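UDP-N-acetylenolpyruvoylglucosamine reductase (Listeria monocytogenes, PDB 3TX1) probably catalyses the NADPH-dependent, FAD-mediated reduction of UDP-N-acetylenolpyruvoylglucosamine to UDP-N-acetylmuramate, a step in building the peptidoglycan cell wall. Local coordinates at residues Ser244-Pro249 with Ala297-Thr302; Gly255-Asp260 with Val309-Glu314. All coordinates share one frame; numbering follows the deposited sequence.

Interaction 1 of 2, residues Ser244-Pro249 with Ala297-Thr302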
loop_
_atom_site.group_PDB
_atom_site.type_symbol
_atom_site.label_atom_id
_atom_site.label_comp_id
_atom_site.label_asym_id
_atom_site.label_seq_id
_atom_site.Cartn_x
_atom_site.Cartn_y
_atom_site.Cartn_z
ATOM N N SER A 244 -3.771 -3.292 9.533
ATOM C CA SER A 244 -4.842 -3.140 10.434
ATOM C C SER A 244 -5.980 -2.973 9.421
ATOM O O SER A 244 -5.924 -2.109 8.566
ATOM C CB SER A 244 -4.622 -1.880 11.263
ATOM O OG SER A 244 -5.244 -1.970 12.535
ATOM N N VAL A 245 -6.967 -3.852 9.480
ATOM C CA VAL A 245 -8.110 -3.833 8.580
ATOM C C VAL A 245 -9.047 -2.608 8.728
ATOM O O VAL A 245 -9.627 -2.177 7.765
ATOM C CB VAL A 245 -8.927 -5.165 8.732
ATOM C CG1 VAL A 245 -10.299 -5.059 8.087
ATOM C CG2 VAL A 245 -8.194 -6.353 8.130
ATOM N N PHE A 246 -9.190 -2.042 9.921
ATOM C CA PHE A 246 -10.164 -0.960 10.138
ATOM C C PHE A 246 -9.597 0.365 10.639
ATOM O O PHE A 246 -8.624 0.383 11.352
ATOM C CB PHE A 246 -11.225 -1.422 11.166
ATOM C CG PHE A 246 -12.054 -2.592 10.708
ATOM C CD1 PHE A 246 -11.738 -3.876 11.097
ATOM C CD2 PHE A 246 -13.149 -2.402 9.868
ATOM C CE1 PHE A 246 -12.501 -4.944 10.663
ATOM C CE2 PHE A 246 -13.920 -3.461 9.418
ATOM C CZ PHE A 246 -13.599 -4.737 9.821
ATOM N N LYS A 247 -10.246 1.476 10.320
ATOM C CA LYS A 247 -9.828 2.755 10.883
ATOM C C LYS A 247 -10.158 2.700 12.372
ATOM O O LYS A 247 -10.922 1.855 12.816
ATOM C CB LYS A 247 -10.586 3.913 10.225
ATOM C CG LYS A 247 -10.577 3.850 8.709
ATOM C CD LYS A 247 -11.292 5.021 8.048
ATOM C CE LYS A 247 -11.051 5.013 6.539
ATOM N NZ LYS A 247 -11.416 6.304 5.888
ATOM N N ARG A 248 -9.602 3.592 13.166
ATOM C CA ARG A 248 -9.912 3.537 14.586
ATOM C C ARG A 248 -11.201 4.345 14.873
ATOM O O ARG A 248 -11.265 5.551 14.608
ATOM C CB ARG A 248 -8.711 3.989 15.425
ATOM C CG ARG A 248 -8.837 3.739 16.923
ATOM C CD ARG A 248 -7.792 4.525 17.724
ATOM N NE ARG A 248 -6.467 3.898 17.954
ATOM C CZ ARG A 248 -5.512 3.672 17.039
ATOM N NH1 ARG A 248 -5.722 3.914 15.747
ATOM N NH2 ARG A 248 -4.347 3.140 17.416
ATOM N N PRO A 249 -12.201 3.671 15.433
ATOM C CA PRO A 249 -13.449 4.330 15.827
ATOM C C PRO A 249 -13.219 5.281 16.998
ATOM O O PRO A 249 -12.508 4.936 17.942
ATOM C CB PRO A 249 -14.334 3.163 16.263
ATOM C CG PRO A 249 -13.373 2.122 16.727
ATOM C CD PRO A 249 -12.168 2.255 15.840
ATOM N N ALA A 297 -17.031 -8.422 6.596
ATOM C CA ALA A 297 -18.436 -8.062 6.816
ATOM C C ALA A 297 -19.026 -8.685 8.094
ATOM O O ALA A 297 -19.819 -8.053 8.818
ATOM C CB ALA A 297 -19.268 -8.407 5.605
ATOM N N TYR A 298 -18.611 -9.902 8.398
ATOM C CA TYR A 298 -19.142 -10.546 9.567
ATOM C C TYR A 298 -18.654 -9.856 10.861
ATOM O O TYR A 298 -19.400 -9.723 11.841
ATOM C CB TYR A 298 -18.799 -12.017 9.507
ATOM C CG TYR A 298 -19.278 -12.841 10.648
ATOM C CD1 TYR A 298 -20.544 -13.462 10.622
ATOM C CD2 TYR A 298 -18.437 -13.074 11.744
ATOM C CE1 TYR A 298 -20.966 -14.278 11.675
ATOM C CE2 TYR A 298 -18.855 -13.869 12.808
ATOM C CZ TYR A 298 -20.100 -14.453 12.769
ATOM O OH TYR A 298 -20.442 -15.206 13.851
ATOM N N VAL A 299 -17.415 -9.387 10.839
ATOM C CA VAL A 299 -16.867 -8.662 11.958
ATOM C C VAL A 299 -17.609 -7.345 12.096
ATOM O O VAL A 299 -18.135 -7.037 13.165
ATOM C CB VAL A 299 -15.372 -8.385 11.767
ATOM C CG1 VAL A 299 -14.906 -7.256 12.673
ATOM C CG2 VAL A 299 -14.550 -9.652 11.970
ATOM N N GLN A 300 -17.665 -6.578 11.016
ATOM C CA GLN A 300 -18.394 -5.327 11.015
ATOM C C GLN A 300 -19.773 -5.563 11.561
ATOM O O GLN A 300 -20.252 -4.832 12.417
ATOM C CB GLN A 300 -18.549 -4.832 9.596
ATOM C CG GLN A 300 -17.293 -4.230 9.011
ATOM C CD GLN A 300 -17.513 -3.623 7.637
ATOM O OE1 GLN A 300 -17.916 -4.305 6.697
ATOM N NE2 GLN A 300 -17.196 -2.343 7.507
ATOM N N GLN A 301 -20.428 -6.598 11.074
ATOM C CA GLN A 301 -21.793 -6.840 11.518
ATOM C C GLN A 301 -21.912 -7.236 12.983
ATOM O O GLN A 301 -22.827 -6.803 13.648
ATOM C CB GLN A 301 -22.488 -7.874 10.631
ATOM C CG GLN A 301 -23.935 -8.053 11.010
ATOM C CD GLN A 301 -24.709 -6.753 10.932
ATOM O OE1 GLN A 301 -24.311 -5.802 10.228
ATOM N NE2 GLN A 301 -25.824 -6.694 11.657
ATOM N N THR A 302 -20.995 -8.060 13.476
ATOM C CA THR A 302 -21.062 -8.538 14.843
ATOM C C THR A 302 -20.728 -7.393 15.795
ATOM O O THR A 302 -21.325 -7.214 16.857
ATOM C CB THR A 302 -20.044 -9.655 15.006
ATOM O OG1 THR A 302 -20.332 -10.672 14.046
ATOM C CG2 THR A 302 -20.107 -10.265 16.358
#
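The ring of Phe246, from loop 244-249, meets Val299 and Gln300, successive residues of helix 289-307, with its far carbons. The backbones stay well apart, the nearest CA atoms, those of Phe246 and Gln300, being 9.4 Å from each other, so the contact is made by side chains. The CA-CB bond of Phe246 is directed at the helix, and a chi1 of -63°, with CG anti to the carbonyl carbon, carries the ring on across the gap until CE1, CZ and CE2 arrive at the helix. On one flank, Phe246 CE1 lies 3.9 Å from Val299 CG1. On the other flank, Phe246 CE2 comes within 3.5 Å of Gln300 CG. CZ, between them, touches both partners. In both pairs the side chains meet at a slant.

The amide of Gln300 is turned 39° from the ring plane. Its chain runs extended beyond CG and brings NE2 to the edge of the ring, in its plane, 4.0 Å from Phe246 CE2. That nitrogen has a better partner, for it donates to the backbone O of Leu311. Within the loop, CG1 of Val245 sits over one ring face, 3.4 Å above the ring plane and offset toward the rim. Ile296, Ile258 and Leu311 also touch Phe246, so the ring is set among apolar groups of the C-terminal domain. Ser244, the predicted proton donor, is two residues before it.

No hydrogen bond joins the two segments. Their attachment therefore rests on van der Waals contact of aromatic carbons with a methyl and a methylene, while the amide nitrogen beside the ring is bonded to the backbone of Leu311.

Interaction 2 of 2, residues Gly255-Asp260 with Val309-Glu314. With SO4 (sulfate ion), chain F.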
loop_
_atom_site.group_PDB
_atom_site.type_symbol
_atom_site.label_atom_id
_atom_site.label_comp_id
_atom_site.label_asym_id
_atom_site.label_seq_id
_atom_site.Cartn_x
_atom_site.Cartn_y
_atom_site.Cartn_z
ATOM N N GLY A 255 -8.952 -3.311 17.404
ATOM C CA GLY A 255 -8.613 -4.612 17.944
ATOM C C GLY A 255 -9.385 -4.965 19.187
ATOM O O GLY A 255 -9.862 -6.095 19.329
ATOM N N LYS A 256 -9.525 -3.996 20.085
ATOM C CA LYS A 256 -10.139 -4.274 21.372
ATOM C C LYS A 256 -11.586 -4.600 21.184
ATOM O O LYS A 256 -12.066 -5.542 21.799
ATOM C CB LYS A 256 -9.978 -3.112 22.342
ATOM C CG LYS A 256 -10.227 -3.457 23.801
ATOM C CD LYS A 256 -9.132 -4.374 24.359
ATOM C CE LYS A 256 -8.964 -4.226 25.871
ATOM N NZ LYS A 256 -10.201 -4.556 26.637
ATOM N N LEU A 257 -12.286 -3.823 20.346
ATOM C CA LEU A 257 -13.705 -4.079 20.053
ATOM C C LEU A 257 -13.872 -5.480 19.452
ATOM O O LEU A 257 -14.693 -6.300 19.878
ATOM C CB LEU A 257 -14.206 -3.085 19.026
ATOM C CG LEU A 257 -14.699 -1.707 19.432
ATOM C CD1 LEU A 257 -14.912 -0.918 18.158
ATOM C CD2 LEU A 257 -16.003 -1.816 20.202
ATOM N N ILE A 258 -13.058 -5.755 18.450
ATOM C CA ILE A 258 -13.146 -7.007 17.807
ATOM C C ILE A 258 -12.980 -8.103 18.853
ATOM O O ILE A 258 -13.817 -9.007 18.961
ATOM C CB ILE A 258 -12.131 -7.080 16.662
ATOM C CG1 ILE A 258 -12.475 -5.975 15.677
ATOM C CG2 ILE A 258 -12.172 -8.441 16.006
ATOM C CD1 ILE A 258 -11.654 -5.929 14.398
ATOM N N GLN A 259 -11.937 -7.982 19.664
ATOM C CA GLN A 259 -11.621 -8.994 20.645
ATOM C C GLN A 259 -12.760 -9.104 21.621
ATOM O O GLN A 259 -13.256 -10.192 21.884
ATOM C CB GLN A 259 -10.348 -8.627 21.322
ATOM C CG GLN A 259 -9.627 -9.774 21.974
ATOM C CD GLN A 259 -8.271 -9.332 22.476
ATOM O OE1 GLN A 259 -7.997 -8.141 22.574
ATOM N NE2 GLN A 259 -7.417 -10.284 22.784
ATOM N N ASP A 260 -13.245 -7.960 22.069
ATOM C CA ASP A 260 -14.404 -7.904 22.971
ATOM C C ASP A 260 -15.698 -8.518 22.402
ATOM O O ASP A 260 -16.559 -8.931 23.163
ATOM C CB ASP A 260 -14.674 -6.453 23.409
ATOM C CG ASP A 260 -13.591 -5.897 24.356
ATOM O OD1 ASP A 260 -12.681 -6.650 24.794
ATOM O OD2 ASP A 260 -13.664 -4.687 24.678
ATOM N N VAL A 309 -21.153 0.198 17.090
ATOM C CA VAL A 309 -20.060 0.988 16.601
ATOM C C VAL A 309 -19.795 0.546 15.177
ATOM O O VAL A 309 -19.748 -0.654 14.912
ATOM C CB VAL A 309 -18.806 0.774 17.469
ATOM C CG1 VAL A 309 -17.642 1.613 16.961
ATOM C CG2 VAL A 309 -19.082 1.071 18.934
ATOM N N GLU A 310 -19.629 1.524 14.277
ATOM C CA GLU A 310 -19.341 1.315 12.850
ATOM C C GLU A 310 -17.866 1.141 12.569
ATOM O O GLU A 310 -17.110 2.119 12.582
ATOM C CB GLU A 310 -19.766 2.531 12.037
ATOM C CG GLU A 310 -21.251 2.771 11.921
ATOM C CD GLU A 310 -21.959 1.799 10.992
ATOM O OE1 GLU A 310 -22.984 2.222 10.362
ATOM O OE2 GLU A 310 -21.486 0.639 10.883
ATOM N N LEU A 311 -17.433 -0.073 12.275
ATOM C CA LEU A 311 -16.034 -0.235 11.920
ATOM C C LEU A 311 -15.915 0.027 10.442
ATOM O O LEU A 311 -16.567 -0.620 9.640
ATOM C CB LEU A 311 -15.502 -1.613 12.287
ATOM C CG LEU A 311 -15.247 -1.854 13.768
ATOM C CD1 LEU A 311 -14.953 -3.319 14.000
ATOM C CD2 LEU A 311 -14.108 -0.988 14.287
ATOM N N GLU A 312 -15.125 1.017 10.077
ATOM C CA GLU A 312 -14.965 1.330 8.675
ATOM C C GLU A 312 -13.618 0.850 8.233
ATOM O O GLU A 312 -12.633 0.946 8.985
ATOM C CB GLU A 312 -15.216 2.807 8.456
ATOM C CG GLU A 312 -16.647 3.087 8.906
ATOM C CD GLU A 312 -17.118 4.522 8.772
ATOM O OE1 GLU A 312 -16.256 5.439 8.587
ATOM O OE2 GLU A 312 -18.373 4.713 8.873
ATOM N N THR A 313 -13.570 0.255 7.056
ATOM C CA THR A 313 -12.316 -0.313 6.610
ATOM C C THR A 313 -11.242 0.762 6.352
ATOM O O THR A 313 -11.539 1.864 5.887
ATOM C CB THR A 313 -12.504 -1.148 5.336
ATOM O OG1 THR A 313 -13.163 -0.351 4.362
ATOM C CG2 THR A 313 -13.354 -2.358 5.584
ATOM N N GLU A 314 -10.010 0.459 6.717
ATOM C CA GLU A 314 -8.886 1.298 6.384
ATOM C C GLU A 314 -8.393 0.754 5.047
ATOM O O GLU A 314 -8.265 1.500 4.086
ATOM C CB GLU A 314 -7.823 1.261 7.501
ATOM C CG GLU A 314 -6.343 1.440 7.113
ATOM C CD GLU A 314 -5.932 2.838 6.633
ATOM O OE1 GLU A 314 -4.733 3.212 6.791
ATOM O OE2 GLU A 314 -6.779 3.572 6.088
HETATM S S SO4 F . -5.918 -0.980 17.025
HETATM O O1 SO4 F . -4.527 -0.515 16.810
HETATM O O2 SO4 F . -5.990 -1.775 18.278
HETATM O O3 SO4 F . -6.852 0.171 17.104
HETATM O O4 SO4 F . -6.328 -1.827 15.877
#
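Leu257 and Leu311 have the most surface buried here, and they meet methyl to methyl: Leu257 CD1 lies 4.0 Å from Leu311 CD2. Both CA-CB bonds point across the gap, and the two side chains slide past each other in opposite directions. The same CD1 of Leu257 also reaches Val309 CG1, at 3.9 Å, so one methyl serves two residues of the chain extended over 309-313. With CG anti to the carbonyl carbon (chi1 -85°), Leu257 sends this branch off helix 254-260 toward both.

Val309 and Leu311 can share that partner because they are alternate residues of an extended chain and direct their side chains to the same helix, whereas Glu310 between them points away and forms a salt bridge with Arg304. Val309 offers CG1, the methyl anti to its backbone N, and crosses Leu257 at a slant. The other branch of Leu311 is used one residue further along the helix: its CD1 is 4.0 Å from Ile258 CG1. The two methyls of Leu311 are thus divided between consecutive helix residues.

Other residues of the C-terminal region pack around the contact. Pro249 touches both Leu257 and Val309, Phe307 packs on Leu257, and Val303 packs on Leu311. At the helix start, the backbone N of Gly255 makes two weak hydrogen bonds to a sulfate ion, probably from the crystallisation liquor, at 3.4 Å to both O4 and O2. Glu314, a predicted active-site residue, follows at the end of the extended chain.

All three contacts across the segments join aliphatic carbons, and no hydrogen bond or salt bridge crosses. Between these two segments the attachment is consequently apolar, by dispersion and burial of aliphatic surface, and no polar bond fixes its direction.

In the fold
Interactions 1 and 2 lie side by side in the C-terminal domain, their centres about 4 Å apart, and their segments alternate along the chain. Most touching residues in each are buried, whereas Lys247, Glu310 and Glu312 are exposed. Interaction 1 sets the ring of Phe246 against a methyl and an amide-bearing side chain of helix 289-307; interaction 2 is wholly aliphatic and uses helix 254-260. Polar bonds run between the interactions: Lys247 N is 2.8 Å from Glu312 O, a probable hydrogen bond, and the backbones of Val245 and Glu314 are also bonded. Phe246 CD2 packs 3.5 Å from Leu311 CB. Loop 244-249 and segment 309-314, carrying the predicted active-site residues Ser244 and Glu314, are thereby joined directly.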